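Local atomic coordinates of fusion protein of Nuclear RNA export factor 2 and Protein panoramix (Drosophila melanogaster, PDB entry 6IEW), a protein that acts with Panoramix, Piwi and Nxt1 in cotranscriptional silencing of transposons in the ovary, its UBA-type TAP-C domain mediating the interaction with Panoramix. Residues E31-D36 against L41-Q46. Sequence-based numbering, arbitrary orientation.
Sequences EEADWD and LKLFIQ
L43 packs against E32 and A33 in a small van der Waals contact between the end of helix 23-32 and the middle of helix 37-49, within the Nxf2 part of the fusion. No hydrogen bond joins the two segments, and they bury 140 Å² together. One methyl does most of the touching: L43 CD2 lies 3.7 Å from E32 CD and 4.2 Å from A33 CB, and E32 CB and CG line it at 3.8 Å. With CG anti to the backbone N (chi1 -174°) and an extended chain, E32 crosses L43 at about a right angle and lays its carboxylate against the leucine end. There OE2 sits beside both L43 methyls, while OE1 forms a salt bridge with K47 NZ. L43 also touches I29, one turn back on helix 23-32, and A33, just past the helix end, meets A40 of helix 37-49. A Schellman motif closes helix 23-32, with W35 N bonded to V30 O and D34 N to E31 O. The overlapping type I' turn, D34 and W35 both at positive phi, leads to D36, the N-cap of helix 37-49, whose OD2 accepts from R39 N. Such a short turn between packed helices belongs to the compact UBA-like fold of the TAP C-terminal domain.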
# COMPACT_ATOMS: atom_id res chain seq x y z
N GLU A 31 4.33 -8.63 3.17
CA GLU A 31 5.19 -9.75 3.56
C GLU A 31 6.55 -9.67 2.87
O GLU A 31 7.58 -9.95 3.49
CB GLU A 31 4.50 -11.08 3.30
CG GLU A 31 3.33 -11.35 4.23
CD GLU A 31 2.78 -12.76 4.13
OE1 GLU A 31 3.13 -13.48 3.17
OE2 GLU A 31 2.01 -13.15 5.03
N GLU A 32 6.57 -9.29 1.59
CA GLU A 32 7.84 -9.18 0.88
C GLU A 32 8.72 -8.08 1.47
O GLU A 32 9.95 -8.19 1.44
CB GLU A 32 7.59 -8.95 -0.61
CG GLU A 32 8.86 -8.97 -1.47
CD GLU A 32 8.57 -8.76 -2.95
OE1 GLU A 32 7.48 -9.16 -3.41
OE2 GLU A 32 9.44 -8.19 -3.64
N ALA A 33 8.11 -7.03 2.03
CA ALA A 33 8.84 -5.94 2.65
C ALA A 33 9.14 -6.20 4.12
O ALA A 33 9.58 -5.29 4.83
CB ALA A 33 8.08 -4.63 2.49
N ASP A 34 8.90 -7.42 4.59
CA ASP A 34 9.16 -7.81 5.97
C ASP A 34 8.43 -6.92 6.97
O ASP A 34 8.98 -6.52 8.00
CB ASP A 34 10.65 -7.89 6.29
CG ASP A 34 10.93 -8.66 7.57
OD1 ASP A 34 10.13 -9.58 7.88
OD2 ASP A 34 11.91 -8.35 8.28
N TRP A 35 7.17 -6.62 6.66
CA TRP A 35 6.24 -5.99 7.60
C TRP A 35 6.61 -4.56 7.96
O TRP A 35 6.14 -4.03 8.98
CB TRP A 35 6.06 -6.84 8.86
CG TRP A 35 5.48 -8.15 8.53
CD1 TRP A 35 6.14 -9.29 8.18
CD2 TRP A 35 4.09 -8.44 8.45
NE1 TRP A 35 5.23 -10.29 7.91
CE2 TRP A 35 3.97 -9.79 8.07
CE3 TRP A 35 2.94 -7.69 8.69
CZ2 TRP A 35 2.73 -10.40 7.92
CZ3 TRP A 35 1.72 -8.29 8.54
CH2 TRP A 35 1.62 -9.64 8.16
N ASP A 36 7.45 -3.91 7.16
CA ASP A 36 7.82 -2.52 7.39
C ASP A 36 6.97 -1.63 6.50
O ASP A 36 6.99 -1.76 5.27
CB ASP A 36 9.30 -2.27 7.14
CG ASP A 36 9.71 -0.87 7.52
OD1 ASP A 36 9.96 -0.62 8.72
OD2 ASP A 36 9.76 -0.00 6.63
N LEU A 41 5.51 0.62 1.18
CA LEU A 41 5.06 1.67 0.27
C LEU A 41 6.05 1.85 -0.87
O LEU A 41 5.65 1.95 -2.04
CB LEU A 41 4.87 2.98 1.04
CG LEU A 41 3.75 2.96 2.08
CD1 LEU A 41 3.76 4.26 2.87
CD2 LEU A 41 2.39 2.74 1.42
N LYS A 42 7.35 1.88 -0.56
CA LYS A 42 8.36 1.98 -1.61
C LYS A 42 8.30 0.79 -2.55
O LYS A 42 8.46 0.94 -3.77
CB LYS A 42 9.75 2.08 -0.99
CG LYS A 42 10.01 3.35 -0.21
CD LYS A 42 11.42 3.36 0.34
CE LYS A 42 11.72 4.64 1.09
NZ LYS A 42 13.10 4.64 1.66
N LEU A 43 8.09 -0.40 -2.00
CA LEU A 43 8.02 -1.60 -2.83
C LEU A 43 6.80 -1.56 -3.75
O LEU A 43 6.89 -1.95 -4.92
CB LEU A 43 8.00 -2.84 -1.94
CG LEU A 43 7.93 -4.18 -2.66
CD1 LEU A 43 9.09 -4.35 -3.62
CD2 LEU A 43 7.89 -5.32 -1.66
N PHE A 44 5.67 -1.08 -3.25
CA PHE A 44 4.49 -0.91 -4.09
C PHE A 44 4.78 0.02 -5.26
O PHE A 44 4.42 -0.27 -6.41
CB PHE A 44 3.32 -0.37 -3.25
CG PHE A 44 2.23 0.26 -4.07
CD1 PHE A 44 1.56 -0.47 -5.05
CD2 PHE A 44 1.86 1.58 -3.86
CE1 PHE A 44 0.56 0.12 -5.81
CE2 PHE A 44 0.85 2.16 -4.60
CZ PHE A 44 0.20 1.44 -5.58
N ILE A 45 5.43 1.16 -4.99
CA ILE A 45 5.72 2.12 -6.05
C ILE A 45 6.64 1.50 -7.10
O ILE A 45 6.45 1.70 -8.31
CB ILE A 45 6.29 3.41 -5.44
CG1 ILE A 45 5.19 4.13 -4.66
CG2 ILE A 45 6.88 4.31 -6.52
CD1 ILE A 45 5.71 5.14 -3.68
N GLN A 46 7.64 0.73 -6.66
CA GLN A 46 8.55 0.10 -7.60
C GLN A 46 7.83 -0.96 -8.43
O GLN A 46 7.96 -0.99 -9.66
CB GLN A 46 9.74 -0.52 -6.86
CG GLN A 46 10.77 -1.13 -7.79
CD GLN A 46 11.42 -0.10 -8.68
OE1 GLN A 46 11.91 0.92 -8.20
NE2 GLN A 46 11.41 -0.35 -9.99